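Local coordinates for glyoxylate-induced Protein (Pseudomonas aeruginosa, PDB 1SQ4), which is a double beta-barrel protein of the cupin superfamily and may act as a ureidoglycine aminohydrolase, at the interface of chains A and B. Numbering follows the deposited sequence. Chains: chain A/B, Glyoxylate-induced Protein.

Contacts 1 and 2 are neighbouring parts of one interface, their C-alpha centres about 7 Å apart, and both include A:Ser69 and B:Met270. The C-terminal segment of chain B, past strand 258-265, runs through the two in order: B:Met270 carries contact 1 and B:Leu272 carries contact 2. B:Met212, at the start of strand 212-220, adds a second chain B element to contact 1. On chain A the segment meets strands 52-57 and 69-76 first, then 69-76 and 136-144. The tail of one copy thus lies along a barrel of the other, which may join the copies in the eight-chain deposited assembly.

Contact 1: the interface of chains A and B. Residues chain A 56, 58-59, 69, 71; chain B 212, 270.
Strands 52-57 and 69-76 of chain A, with the loop after the first, meet the C-terminal loop of chain B at B:Met270 and the start of its strand 212-220 at B:Met212. Both chain B residues are selenomethionines. B:Met270 buries 68 Å² here, and its backbone N donates a hydrogen bond to the phenol OH of A:Tyr71 (3.1 Å), nearly straight at 166°. The same tyrosine presents its ring edge to the side chain, with CE1 3.8 Å from B:Met270 CG, which lies in the plane of the ring; one aromatic residue therefore holds both the backbone and the first part of the side chain. A bend at chi2 (-63°) carries the selenium of B:Met270 alongside A:Val56, and a second bend at chi3 turns only its terminal methyl CE. The CG1 methyl of A:Val56, placed opposite the backbone N by a chi1 of -175°, touches B:Met270 CG at 3.7 Å. A:Ala58 CB and A:Ser69 CB add looser carbon contacts. The arginine A:Arg59 crosses the selenomethionine at about a right angle, its guanidinium NH1 lying 3.9 Å from B:Met270 SE. Over one face of that guanidinium, toward the rim, sits the selenium of B:Met212, 4.3 Å above the plane, so the group lies close to both seleniums. B:Met212 also reaches the chain A backbone: its SE lies 3.6 Å from the carbonyl O of A:Ala58.

Contact 2: the interface of chains A and B. Residues chain A 66-69, 142-143; chain B 270-272.
The C-terminal segment of chain B, residues 270-272, lies here against the cupin barrel of chain A, at the loop leading into strand 69-76 and beside strand 136-144. B:Leu272 carries the contact, hiding 80 Å², and its two methyls diverge, CD2 toward the start of strand 69-76 and the loop residue before it, CD1 toward strand 136-144. CD2 lies 3.4 Å from A:Ser69 CB and 3.6 Å from the carbonyl carbon of A:Phe68. CD1 lies 3.8 Å from A:Lys143 CA. A chi1 of -59° sets CG opposite the carbonyl carbon, and a chi2 of 175° places CD1 opposite CA, so that this methyl extends away from the leucine backbone toward A:Lys143. The side chain of A:Arg142 crosses the leucine at about a right angle. Its guanidinium NH1 lies 3.6 Å from B:Leu272 CD1, while its CB approaches the same methyl from nearer the strand. A bend at chi3 (77°) turns the guanidinium back toward the leucine, and A:Ser69 OG lies at the edge of this flat group, in its plane. At the opposite end of the patch the backbone of A:Glu66 passes the start of the leucine, its carbonyl O 3.8 Å from B:Leu272 CB. The side chain of B:Arg271 is poorly ordered, and its position relative to A:Glu66 is uncertain. The aromatic ring of A:Phe68 contributes little across the contact and is instead packed on one face by A:Thr67 CG2. Within the fold, strands 69-76 and 136-144 of chain A supply the barrel surface along which the chain B tail runs toward its C terminus.

Contact 1: the interface of chains A and B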
loop_
_atom_site.group_PDB
_atom_site.type_symbol
_atom_site.label_atom_id
_atom_site.label_comp_id
_atom_site.label_asym_id
_atom_site.label_seq_id
_atom_site.Cartn_x
_atom_site.Cartn_y
_atom_site.Cartn_z
ATOM N N VAL A 56 -13.903 25.597 -13.481
ATOM C CA VAL A 56 -12.692 25.981 -12.760
ATOM C C VAL A 56 -11.737 24.807 -12.642
ATOM O O VAL A 56 -12.151 23.652 -12.548
ATOM C CB VAL A 56 -13.001 26.512 -11.327
ATOM C CG1 VAL A 56 -11.721 27.012 -10.685
ATOM C CG2 VAL A 56 -14.015 27.642 -11.375
ATOM N N ALA A 58 -8.257 24.711 -10.522
ATOM C CA ALA A 58 -7.190 25.284 -9.710
ATOM C C ALA A 58 -6.995 24.369 -8.503
ATOM O O ALA A 58 -7.823 23.503 -8.250
ATOM C CB ALA A 58 -7.589 26.683 -9.262
ATOM N N ARG A 59 -5.910 24.561 -7.763
ATOM C CA ARG A 59 -5.615 23.740 -6.585
ATOM C C ARG A 59 -5.848 22.238 -6.814
ATOM O O ARG A 59 -6.536 21.581 -6.019
ATOM C CB ARG A 59 -6.459 24.200 -5.386
ATOM C CG ARG A 59 -6.251 25.644 -5.010
ATOM C CD ARG A 59 -6.710 25.918 -3.590
ATOM N NE ARG A 59 -8.167 25.952 -3.436
ATOM C CZ ARG A 59 -8.962 26.861 -3.997
ATOM N NH1 ARG A 59 -8.446 27.821 -4.759
ATOM N NH2 ARG A 59 -10.269 26.806 -3.793
ATOM N N SER A 69 -4.326 29.984 -11.874
ATOM C CA SER A 69 -5.750 29.750 -11.850
ATOM C C SER A 69 -6.114 29.605 -13.328
ATOM O O SER A 69 -5.646 30.363 -14.181
ATOM C CB SER A 69 -6.476 30.927 -11.192
ATOM O OG SER A 69 -7.170 31.726 -12.129
ATOM N N TYR A 71 -9.453 28.826 -16.052
ATOM C CA TYR A 71 -10.894 28.680 -16.204
ATOM C C TYR A 71 -11.188 28.333 -17.659
ATOM O O TYR A 71 -10.408 28.663 -18.552
ATOM C CB TYR A 71 -11.641 29.977 -15.885
ATOM C CG TYR A 71 -11.238 30.729 -14.646
ATOM C CD1 TYR A 71 -10.867 30.066 -13.480
ATOM C CD2 TYR A 71 -11.339 32.117 -14.608
ATOM C CE1 TYR A 71 -10.617 30.768 -12.305
ATOM C CE2 TYR A 71 -11.094 32.823 -13.438
ATOM C CZ TYR A 71 -10.737 32.138 -12.289
ATOM O OH TYR A 71 -10.542 32.818 -11.114
HETATM N N MSE B 212 -14.553 22.369 -6.414
HETATM C CA MSE B 212 -13.538 22.652 -5.416
HETATM C C MSE B 212 -13.919 22.010 -4.093
HETATM O O MSE B 212 -14.935 21.331 -4.002
HETATM C CB MSE B 212 -13.368 24.163 -5.272
HETATM C CG MSE B 212 -12.944 24.839 -6.581
HETATM SE SE MSE B 212 -11.157 24.324 -7.164
HETATM C CE MSE B 212 -11.613 23.025 -8.515
HETATM N N MSE B 270 -10.460 32.736 -8.039
HETATM C CA MSE B 270 -9.674 31.788 -7.250
HETATM C C MSE B 270 -8.505 32.518 -6.585
HETATM O O MSE B 270 -7.798 33.280 -7.236
HETATM C CB MSE B 270 -9.143 30.671 -8.147
HETATM C CG MSE B 270 -10.213 29.754 -8.706
HETATM SE SE MSE B 270 -11.171 28.763 -7.331
HETATM C CE MSE B 270 -12.724 29.900 -7.192
#

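Contact 2: the interface of chains A and B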
loop_
_atom_site.group_PDB
_atom_site.type_symbol
_atom_site.label_atom_id
_atom_site.label_comp_id
_atom_site.label_asym_id
_atom_site.label_seq_id
_atom_site.Cartn_x
_atom_site.Cartn_y
_atom_site.Cartn_z
ATOM N N GLU A 66 -1.236 27.405 -5.614
ATOM C CA GLU A 66 -2.112 28.556 -5.663
ATOM C C GLU A 66 -1.471 29.630 -6.513
ATOM O O GLU A 66 -1.843 30.788 -6.440
ATOM C CB GLU A 66 -2.349 29.091 -4.263
ATOM C CG GLU A 66 -2.775 28.044 -3.262
ATOM C CD GLU A 66 -2.952 28.640 -1.887
ATOM O OE1 GLU A 66 -3.886 29.462 -1.717
ATOM O OE2 GLU A 66 -2.149 28.304 -0.984
ATOM N N THR A 67 -0.499 29.248 -7.327
ATOM C CA THR A 67 0.167 30.226 -8.173
ATOM C C THR A 67 -0.690 30.570 -9.379
ATOM O O THR A 67 -0.860 31.736 -9.724
ATOM C CB THR A 67 1.516 29.717 -8.687
ATOM O OG1 THR A 67 2.389 29.477 -7.581
ATOM C CG2 THR A 67 2.140 30.738 -9.612
ATOM N N PHE A 68 -1.234 29.549 -10.023
ATOM C CA PHE A 68 -2.044 29.768 -11.207
ATOM C C PHE A 68 -3.507 29.451 -10.983
ATOM O O PHE A 68 -3.884 28.760 -10.037
ATOM C CB PHE A 68 -1.529 28.906 -12.369
ATOM C CG PHE A 68 -0.230 29.376 -12.958
ATOM C CD1 PHE A 68 -0.168 30.554 -13.701
ATOM C CD2 PHE A 68 0.924 28.622 -12.810
ATOM C CE1 PHE A 68 1.032 30.974 -14.293
ATOM C CE2 PHE A 68 2.124 29.030 -13.395
ATOM C CZ PHE A 68 2.179 30.212 -14.141
ATOM N N SER A 69 -4.326 29.984 -11.874
ATOM C CA SER A 69 -5.750 29.750 -11.850
ATOM C C SER A 69 -6.114 29.605 -13.328
ATOM O O SER A 69 -5.646 30.363 -14.181
ATOM C CB SER A 69 -6.476 30.927 -11.192
ATOM O OG SER A 69 -7.170 31.726 -12.129
ATOM N N ARG A 142 -4.742 32.710 -15.116
ATOM C CA ARG A 142 -4.379 33.867 -14.296
ATOM C C ARG A 142 -3.231 33.653 -13.329
ATOM O O ARG A 142 -2.993 32.539 -12.859
ATOM C CB ARG A 142 -5.595 34.354 -13.490
ATOM C CG ARG A 142 -6.732 34.901 -14.349
ATOM C CD ARG A 142 -8.034 35.066 -13.579
ATOM N NE ARG A 142 -8.086 36.233 -12.694
ATOM C CZ ARG A 142 -7.916 36.185 -11.378
ATOM N NH1 ARG A 142 -7.671 35.024 -10.783
ATOM N NH2 ARG A 142 -8.021 37.292 -10.654
ATOM N N LYS A 143 -2.530 34.741 -13.026
ATOM C CA LYS A 143 -1.419 34.713 -12.086
ATOM C C LYS A 143 -1.061 36.115 -11.654
ATOM O O LYS A 143 -1.168 37.060 -12.429
ATOM C CB LYS A 143 -0.172 34.086 -12.709
ATOM C CG LYS A 143 1.083 34.167 -11.829
ATOM C CD LYS A 143 2.318 33.848 -12.659
ATOM C CE LYS A 143 3.622 33.765 -11.856
ATOM N NZ LYS A 143 3.901 34.906 -10.946
HETATM N N MSE B 270 -10.460 32.736 -8.039
HETATM C CA MSE B 270 -9.674 31.788 -7.250
HETATM C C MSE B 270 -8.505 32.518 -6.585
HETATM O O MSE B 270 -7.798 33.280 -7.236
HETATM C CB MSE B 270 -9.143 30.671 -8.147
HETATM C CG MSE B 270 -10.213 29.754 -8.706
HETATM SE SE MSE B 270 -11.171 28.763 -7.331
HETATM C CE MSE B 270 -12.724 29.900 -7.192
ATOM N N ARG B 271 -8.302 32.287 -5.290
ATOM C CA ARG B 271 -7.216 32.949 -4.568
ATOM C C ARG B 271 -5.837 32.578 -5.100
ATOM O O ARG B 271 -5.483 31.407 -5.153
ATOM C CB ARG B 271 -7.293 32.648 -3.061
ATOM C CG ARG B 271 -7.684 31.216 -2.692
ATOM C CD ARG B 271 -9.216 31.002 -2.580
ATOM N NE ARG B 271 -9.744 31.361 -1.258
ATOM C CZ ARG B 271 -10.957 31.037 -0.806
ATOM N NH1 ARG B 271 -11.335 31.411 0.414
ATOM N NH2 ARG B 271 -11.797 30.339 -1.558
ATOM N N LEU B 272 -5.059 33.584 -5.488
ATOM C CA LEU B 272 -3.718 33.357 -6.021
ATOM C C LEU B 272 -2.628 33.866 -5.088
ATOM O O LEU B 272 -2.748 34.948 -4.527
ATOM C CB LEU B 272 -3.570 34.049 -7.376
ATOM C CG LEU B 272 -4.546 33.619 -8.470
ATOM C CD1 LEU B 272 -4.332 34.487 -9.697
ATOM C CD2 LEU B 272 -4.356 32.145 -8.796
#